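Local coordinates for isomerase prhC (Penicillium brasilianum, PDB 5X9J), which acts as an isomerase in the fungal biosynthesis of paraherquonin, a meroterpenoid with a highly congested hexacyclic skeleton, at residues T26-F37 with M100-F111. Sequence-based numbering, arbitrary orientation.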
ATOM      1  N   THR B  26      -3.326  -2.314  24.931  1.00 43.87           N
ATOM      2  CA  THR B  26      -2.369  -1.924  23.902  1.00 41.60           C
ATOM      3  C   THR B  26      -3.059  -1.762  22.552  1.00 35.84           C
ATOM      4  O   THR B  26      -2.773  -0.811  21.818  1.00 36.69           O
ATOM      5  CB  THR B  26      -1.230  -2.944  23.816  1.00 43.26           C
ATOM      6  OG1 THR B  26      -0.506  -2.955  25.053  1.00 45.76           O
ATOM      7  CG2 THR B  26      -0.252  -2.585  22.689  1.00 38.02           C
ATOM      8  N   ARG B  27      -4.008  -2.648  22.230  1.00 34.71           N
ATOM      9  CA  ARG B  27      -4.704  -2.531  20.951  1.00 36.03           C
ATOM     10  C   ARG B  27      -5.420  -1.188  20.834  1.00 38.04           C
ATOM     11  O   ARG B  27      -5.335  -0.518  19.796  1.00 33.55           O
ATOM     12  CB  ARG B  27      -5.692  -3.686  20.761  1.00 36.74           C
ATOM     13  CG  ARG B  27      -6.597  -3.517  19.531  1.00 40.87           C
ATOM     14  CD  ARG B  27      -7.456  -4.751  19.260  1.00 41.77           C
ATOM     15  NE  ARG B  27      -6.587  -5.875  18.984  1.00 50.56           N
ATOM     16  CZ  ARG B  27      -6.336  -6.367  17.773  1.00 44.60           C
ATOM     17  NH1 ARG B  27      -6.932  -5.875  16.694  1.00 40.13           N
ATOM     18  NH2 ARG B  27      -5.500  -7.385  17.657  1.00 46.43           N
ATOM     19  N   GLU B  28      -6.102  -0.761  21.903  1.00 38.63           N
ATOM     20  CA  GLU B  28      -6.832   0.501  21.856  1.00 37.68           C
ATOM     21  C   GLU B  28      -5.884   1.685  21.730  1.00 31.99           C
ATOM     22  O   GLU B  28      -6.166   2.626  20.982  1.00 32.13           O
ATOM     23  CB  GLU B  28      -7.717   0.648  23.097  1.00 38.75           C
ATOM     24  CG  GLU B  28      -8.791  -0.421  23.196  1.00 45.99           C
ATOM     25  CD  GLU B  28      -9.526  -0.400  24.529  1.00 52.34           C
ATOM     26  OE1 GLU B  28     -10.606   0.212  24.610  1.00 59.42           O
ATOM     27  OE2 GLU B  28      -9.018  -0.987  25.503  1.00 55.21           O
ATOM     28  N   LYS B  29      -4.762   1.660  22.458  1.00 33.05           N
ATOM     29  CA  LYS B  29      -3.783   2.736  22.343  1.00 35.36           C
ATOM     30  C   LYS B  29      -3.235   2.838  20.923  1.00 33.06           C
ATOM     31  O   LYS B  29      -3.012   3.940  20.414  1.00 31.71           O
ATOM     32  CB  LYS B  29      -2.628   2.524  23.322  1.00 39.39           C
ATOM     33  CG  LYS B  29      -2.998   2.577  24.800  1.00 45.39           C
ATOM     34  CD  LYS B  29      -1.737   2.469  25.648  1.00 44.87           C
ATOM     35  CE  LYS B  29      -2.008   1.796  26.982  1.00 52.38           C
ATOM     36  NZ  LYS B  29      -0.738   1.482  27.710  1.00 57.15           N
ATOM     37  N   LEU B  30      -2.999   1.699  20.273  1.00 32.22           N
ATOM     38  CA  LEU B  30      -2.474   1.744  18.913  1.00 32.24           C
ATOM     39  C   LEU B  30      -3.514   2.301  17.952  1.00 28.71           C
ATOM     40  O   LEU B  30      -3.186   3.105  17.075  1.00 25.55           O
ATOM     41  CB  LEU B  30      -2.017   0.347  18.485  1.00 27.12           C
ATOM     42  CG  LEU B  30      -0.708  -0.140  19.133  1.00 32.07           C
ATOM     43  CD1 LEU B  30      -0.477  -1.608  18.865  1.00 31.01           C
ATOM     44  CD2 LEU B  30       0.485   0.673  18.627  1.00 32.14           C
ATOM     45  N   ILE B  31      -4.775   1.885  18.106  1.00 28.60           N
ATOM     46  CA  ILE B  31      -5.840   2.423  17.266  1.00 31.06           C
ATOM     47  C   ILE B  31      -5.989   3.919  17.501  1.00 29.38           C
ATOM     48  O   ILE B  31      -6.095   4.701  16.550  1.00 28.92           O
ATOM     49  CB  ILE B  31      -7.156   1.662  17.523  1.00 32.92           C
ATOM     50  CG1 ILE B  31      -7.029   0.222  17.027  1.00 29.05           C
ATOM     51  CG2 ILE B  31      -8.355   2.355  16.834  1.00 28.46           C
ATOM     52  CD1 ILE B  31      -8.131  -0.699  17.544  1.00 32.63           C
ATOM     53  N   ALA B  32      -5.957   4.345  18.768  1.00 30.64           N
ATOM     54  CA  ALA B  32      -6.044   5.773  19.073  1.00 30.09           C
ATOM     55  C   ALA B  32      -4.875   6.536  18.467  1.00 30.43           C
ATOM     56  O   ALA B  32      -5.039   7.663  17.981  1.00 29.74           O
ATOM     57  CB  ALA B  32      -6.086   5.989  20.590  1.00 29.69           C
ATOM     58  N   LEU B  33      -3.679   5.943  18.498  1.00 28.31           N
ATOM     59  CA  LEU B  33      -2.520   6.606  17.909  1.00 30.14           C
ATOM     60  C   LEU B  33      -2.707   6.810  16.406  1.00 26.19           C
ATOM     61  O   LEU B  33      -2.370   7.868  15.871  1.00 27.88           O
ATOM     62  CB  LEU B  33      -1.254   5.797  18.199  1.00 29.98           C
ATOM     63  CG  LEU B  33       0.041   6.436  17.687  1.00 31.32           C
ATOM     64  CD1 LEU B  33       0.313   7.733  18.417  1.00 33.56           C
ATOM     65  CD2 LEU B  33       1.220   5.476  17.835  1.00 32.49           C
ATOM     66  N   ALA B  34      -3.276   5.818  15.717  1.00 26.72           N
ATOM     67  CA  ALA B  34      -3.496   5.933  14.277  1.00 26.69           C
ATOM     68  C   ALA B  34      -4.491   7.047  13.957  1.00 26.10           C
ATOM     69  O   ALA B  34      -4.264   7.866  13.053  1.00 24.06           O
ATOM     70  CB  ALA B  34      -3.983   4.588  13.722  1.00 22.22           C
ATOM     71  N   HIS B  35      -5.609   7.091  14.685  1.00 28.85           N
ATOM     72  CA  HIS B  35      -6.570   8.178  14.476  1.00 27.90           C
ATOM     73  C   HIS B  35      -5.950   9.532  14.790  1.00 27.13           C
ATOM     74  O   HIS B  35      -6.173  10.511  14.067  1.00 28.11           O
ATOM     75  CB  HIS B  35      -7.811   7.950  15.333  1.00 28.65           C
ATOM     76  CG  HIS B  35      -8.692   6.853  14.829  1.00 29.30           C
ATOM     77  ND1 HIS B  35      -9.393   6.949  13.644  1.00 29.51           N
ATOM     78  CD2 HIS B  35      -8.996   5.642  15.353  1.00 27.26           C
ATOM     79  CE1 HIS B  35     -10.092   5.842  13.461  1.00 29.87           C
ATOM     80  NE2 HIS B  35      -9.864   5.032  14.480  1.00 28.06           N
ATOM     81  N   LYS B  36      -5.151   9.600  15.857  1.00 28.46           N
ATOM     82  CA  LYS B  36      -4.501  10.852  16.229  1.00 26.81           C
ATOM     83  C   LYS B  36      -3.527  11.304  15.151  1.00 28.45           C
ATOM     84  O   LYS B  36      -3.497  12.484  14.774  1.00 26.86           O
ATOM     85  CB  LYS B  36      -3.783  10.680  17.569  1.00 29.82           C
ATOM     86  CG  LYS B  36      -3.026  11.918  18.034  1.00 30.62           C
ATOM     87  CD  LYS B  36      -2.497  11.709  19.449  1.00 33.29           C
ATOM     88  CE  LYS B  36      -1.884  12.993  20.013  1.00 37.19           C
ATOM     89  NZ  LYS B  36      -1.220  12.716  21.318  1.00 39.84           N
ATOM     90  N   PHE B  37      -2.697  10.372  14.667  1.00 27.58           N
ATOM     91  CA  PHE B  37      -1.831  10.635  13.521  1.00 25.83           C
ATOM     92  C   PHE B  37      -2.600  11.289  12.375  1.00 26.38           C
ATOM     93  O   PHE B  37      -2.191  12.329  11.847  1.00 27.57           O
ATOM     94  CB  PHE B  37      -1.192   9.312  13.073  1.00 25.88           C
ATOM     95  CG  PHE B  37      -0.367   9.418  11.822  1.00 30.58           C
ATOM     96  CD1 PHE B  37      -0.918   9.114  10.580  1.00 28.74           C
ATOM     97  CD2 PHE B  37       0.965   9.792  11.890  1.00 30.87           C
ATOM     98  CE1 PHE B  37      -0.156   9.199   9.419  1.00 30.89           C
ATOM     99  CE2 PHE B  37       1.743   9.876  10.728  1.00 34.17           C
ATOM    100  CZ  PHE B  37       1.173   9.586   9.493  1.00 30.25           C
ATOM    101  N   MET B 100      -8.053  -2.858   9.338  1.00 29.60           N
ATOM    102  CA  MET B 100      -6.899  -2.449  10.122  1.00 33.47           C
ATOM    103  C   MET B 100      -6.182  -3.656  10.718  1.00 30.14           C
ATOM    104  O   MET B 100      -6.813  -4.637  11.101  1.00 30.48           O
ATOM    105  CB  MET B 100      -7.401  -1.527  11.225  1.00 32.51           C
ATOM    106  CG  MET B 100      -6.404  -0.812  12.031  1.00 40.44           C
ATOM    107  SD  MET B 100      -7.362   0.294  13.106  1.00 49.60           S
ATOM    108  CE  MET B 100      -7.868   1.557  11.973  1.00 35.35           C
ATOM    109  N   VAL B 101      -4.855  -3.583  10.797  1.00 28.04           N
ATOM    110  CA  VAL B 101      -4.040  -4.673  11.331  1.00 29.09           C
ATOM    111  C   VAL B 101      -3.276  -4.129  12.526  1.00 27.39           C
ATOM    112  O   VAL B 101      -2.471  -3.206  12.376  1.00 27.68           O
ATOM    113  CB  VAL B 101      -3.074  -5.227  10.267  1.00 29.08           C
ATOM    114  CG1 VAL B 101      -2.318  -6.461  10.802  1.00 27.22           C
ATOM    115  CG2 VAL B 101      -3.845  -5.563   8.976  1.00 25.97           C
ATOM    116  N   VAL B 102      -3.522  -4.688  13.709  1.00 26.80           N
ATOM    117  CA  VAL B 102      -2.930  -4.170  14.945  1.00 30.47           C
ATOM    118  C   VAL B 102      -2.012  -5.226  15.558  1.00 30.75           C
ATOM    119  O   VAL B 102      -2.467  -6.319  15.919  1.00 31.46           O
ATOM    120  CB  VAL B 102      -4.005  -3.734  15.954  1.00 31.96           C
ATOM    121  CG1 VAL B 102      -3.365  -2.938  17.070  1.00 31.92           C
ATOM    122  CG2 VAL B 102      -5.091  -2.908  15.266  1.00 31.24           C
ATOM    123  N   ASP B 103      -0.734  -4.880  15.718  1.00 30.66           N
ATOM    124  CA  ASP B 103       0.298  -5.790  16.237  1.00 32.39           C
ATOM    125  C   ASP B 103       0.674  -5.316  17.643  1.00 30.64           C
ATOM    126  O   ASP B 103       1.558  -4.477  17.816  1.00 29.52           O
ATOM    127  CB  ASP B 103       1.522  -5.829  15.302  1.00 28.84           C
ATOM    128  CG  ASP B 103       2.503  -6.969  15.639  1.00 37.56           C
ATOM    129  OD1 ASP B 103       2.524  -7.439  16.808  1.00 36.81           O
ATOM    130  OD2 ASP B 103       3.257  -7.396  14.725  1.00 31.25           O
ATOM    131  N   GLU B 104      -0.001  -5.878  18.650  1.00 34.21           N
ATOM    132  CA  GLU B 104       0.185  -5.424  20.028  1.00 35.79           C
ATOM    133  C   GLU B 104       1.585  -5.740  20.542  1.00 37.32           C
ATOM    134  O   GLU B 104       2.209  -4.902  21.203  1.00 40.75           O
ATOM    135  CB  GLU B 104      -0.875  -6.058  20.923  1.00 39.59           C
ATOM    136  CG  GLU B 104      -2.303  -5.663  20.542  1.00 42.39           C
ATOM    137  CD  GLU B 104      -3.348  -6.615  21.111  1.00 53.53           C
ATOM    138  OE1 GLU B 104      -3.260  -6.959  22.312  1.00 53.00           O
ATOM    139  OE2 GLU B 104      -4.248  -7.035  20.348  1.00 50.94           O
ATOM    140  N   ALA B 105       2.108  -6.929  20.226  1.00 35.81           N
ATOM    141  CA  ALA B 105       3.449  -7.291  20.675  1.00 38.17           C
ATOM    142  C   ALA B 105       4.510  -6.380  20.071  1.00 38.44           C
ATOM    143  O   ALA B 105       5.434  -5.939  20.765  1.00 39.65           O
ATOM    144  CB  ALA B 105       3.739  -8.750  20.327  1.00 37.65           C
ATOM    145  N   ALA B 106       4.402  -6.082  18.780  1.00 35.97           N
ATOM    146  CA  ALA B 106       5.423  -5.273  18.130  1.00 34.66           C
ATOM    147  C   ALA B 106       5.135  -3.780  18.192  1.00 32.48           C
ATOM    148  O   ALA B 106       5.993  -2.989  17.790  1.00 33.57           O
ATOM    149  CB  ALA B 106       5.590  -5.704  16.667  1.00 35.66           C
ATOM    150  N   LYS B 107       3.962  -3.380  18.691  1.00 33.37           N
ATOM    151  CA  LYS B 107       3.554  -1.972  18.742  1.00 32.28           C
ATOM    152  C   LYS B 107       3.528  -1.358  17.339  1.00 29.52           C
ATOM    153  O   LYS B 107       4.030  -0.256  17.102  1.00 28.41           O
ATOM    154  CB  LYS B 107       4.456  -1.161  19.678  1.00 35.16           C
ATOM    155  CG  LYS B 107       4.684  -1.796  21.063  1.00 40.06           C
ATOM    156  CD  LYS B 107       3.433  -1.795  21.907  1.00 39.67           C
ATOM    157  CE  LYS B 107       3.713  -2.331  23.312  1.00 45.69           C
ATOM    158  NZ  LYS B 107       4.013  -3.791  23.299  1.00 44.93           N
ATOM    159  N   LYS B 108       2.930  -2.090  16.406  1.00 28.50           N
ATOM    160  CA  LYS B 108       2.762  -1.647  15.028  1.00 31.95           C
ATOM    161  C   LYS B 108       1.286  -1.672  14.656  1.00 28.36           C
ATOM    162  O   LYS B 108       0.514  -2.489  15.164  1.00 26.15           O
ATOM    163  CB  LYS B 108       3.513  -2.543  14.043  1.00 31.30           C
ATOM    164  CG  LYS B 108       5.000  -2.278  13.882  1.00 34.87           C
ATOM    165  CD  LYS B 108       5.614  -3.453  13.103  1.00 34.87           C
ATOM    166  CE  LYS B 108       6.839  -3.035  12.302  1.00 47.74           C
ATOM    167  NZ  LYS B 108       8.061  -2.817  13.123  1.00 44.49           N
ATOM    168  N   ILE B 109       0.907  -0.798  13.728  1.00 26.28           N
ATOM    169  CA  ILE B 109      -0.460  -0.798  13.234  1.00 26.84           C
ATOM    170  C   ILE B 109      -0.442  -0.423  11.762  1.00 24.03           C
ATOM    171  O   ILE B 109       0.275   0.490  11.342  1.00 25.41           O
ATOM    172  CB  ILE B 109      -1.354   0.143  14.077  1.00 27.17           C
ATOM    173  CG1 ILE B 109      -2.808   0.097  13.590  1.00 26.13           C
ATOM    174  CG2 ILE B 109      -0.796   1.580  14.095  1.00 22.85           C
ATOM    175  CD1 ILE B 109      -3.819   0.708  14.618  1.00 27.05           C
ATOM    176  N   ALA B 110      -1.221  -1.149  10.972  1.00 23.09           N
ATOM    177  CA  ALA B 110      -1.381  -0.849   9.559  1.00 23.68           C
ATOM    178  C   ALA B 110      -2.837  -0.485   9.328  1.00 26.51           C
ATOM    179  O   ALA B 110      -3.731  -1.184   9.806  1.00 24.86           O
ATOM    180  CB  ALA B 110      -0.982  -2.038   8.680  1.00 24.66           C
ATOM    181  N   PHE B 111      -3.077   0.611   8.610  1.00 23.44           N
ATOM    182  CA  PHE B 111      -4.450   1.018   8.369  1.00 24.50           C
ATOM    183  C   PHE B 111      -4.570   1.656   6.996  1.00 23.40           C
ATOM    184  O   PHE B 111      -3.613   2.214   6.464  1.00 22.79           O
ATOM    185  CB  PHE B 111      -4.953   1.987   9.449  1.00 22.10           C
ATOM    186  CG  PHE B 111      -4.109   3.229   9.606  1.00 23.95           C
ATOM    187  CD1 PHE B 111      -4.424   4.392   8.917  1.00 23.13           C
ATOM    188  CD2 PHE B 111      -3.020   3.235  10.467  1.00 23.54           C
ATOM    189  CE1 PHE B 111      -3.665   5.545   9.089  1.00 24.31           C
ATOM    190  CE2 PHE B 111      -2.253   4.363  10.630  1.00 23.22           C
ATOM    191  CZ  PHE B 111      -2.586   5.535   9.949  1.00 25.81           C
TER
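R27 takes hold of a single E104 oxygen with two nitrogens: NE lies 2.9 Å and NH2 3.0 Å from OE2. The grip is side-on, but with both bonds on OE2 and the guanidinium and carboxylate planes 88° apart, this is neither a two-oxygen nor a flat pairing, and both N-H bonds are bent. R27 leaves its backbone with CG anti to N (chi1 172°) and bends at chi3, which lays one guanidinium face over CB of V102, 3.7 Å from NH1 of R27. Its NH2 also forms a salt bridge to D103 of the second subunit, while D103 of this chain pairs with R27 of the second subunit. With an alanine here, E104 would probably lose its charged mate, V102 the guanidinium cover on one side, and the dimer interface both reciprocal bridges to D103.

Deeper in, L30 pushes CD1 against CG1 of V102 at 3.7 Å, the two side chains sliding past each other in opposite directions, and I109 runs its CD1 up to the helix backbone, against O of L30 and CA of I31. CG1 of I31 meets the sulfur of M100 as well. One turn on, CB of A34 sits 3.6 Å from CE2 of F111, small enough to let that ring come close under the helix; F37 then brings CD1 to the edge of the F111 ring at CZ.

Back at the R27 end, the turn is tied to itself: D103 OD1 accepts from the backbone N of A106 in an Asx motif, and NZ of K107 bonds to O of E104. Helix 26-43 thus packs across the hairpin of strands 101-103 and 108-119, part of a mixed sheet, its turn closed by a G1 β-bulge in which K107 and K108 face D103.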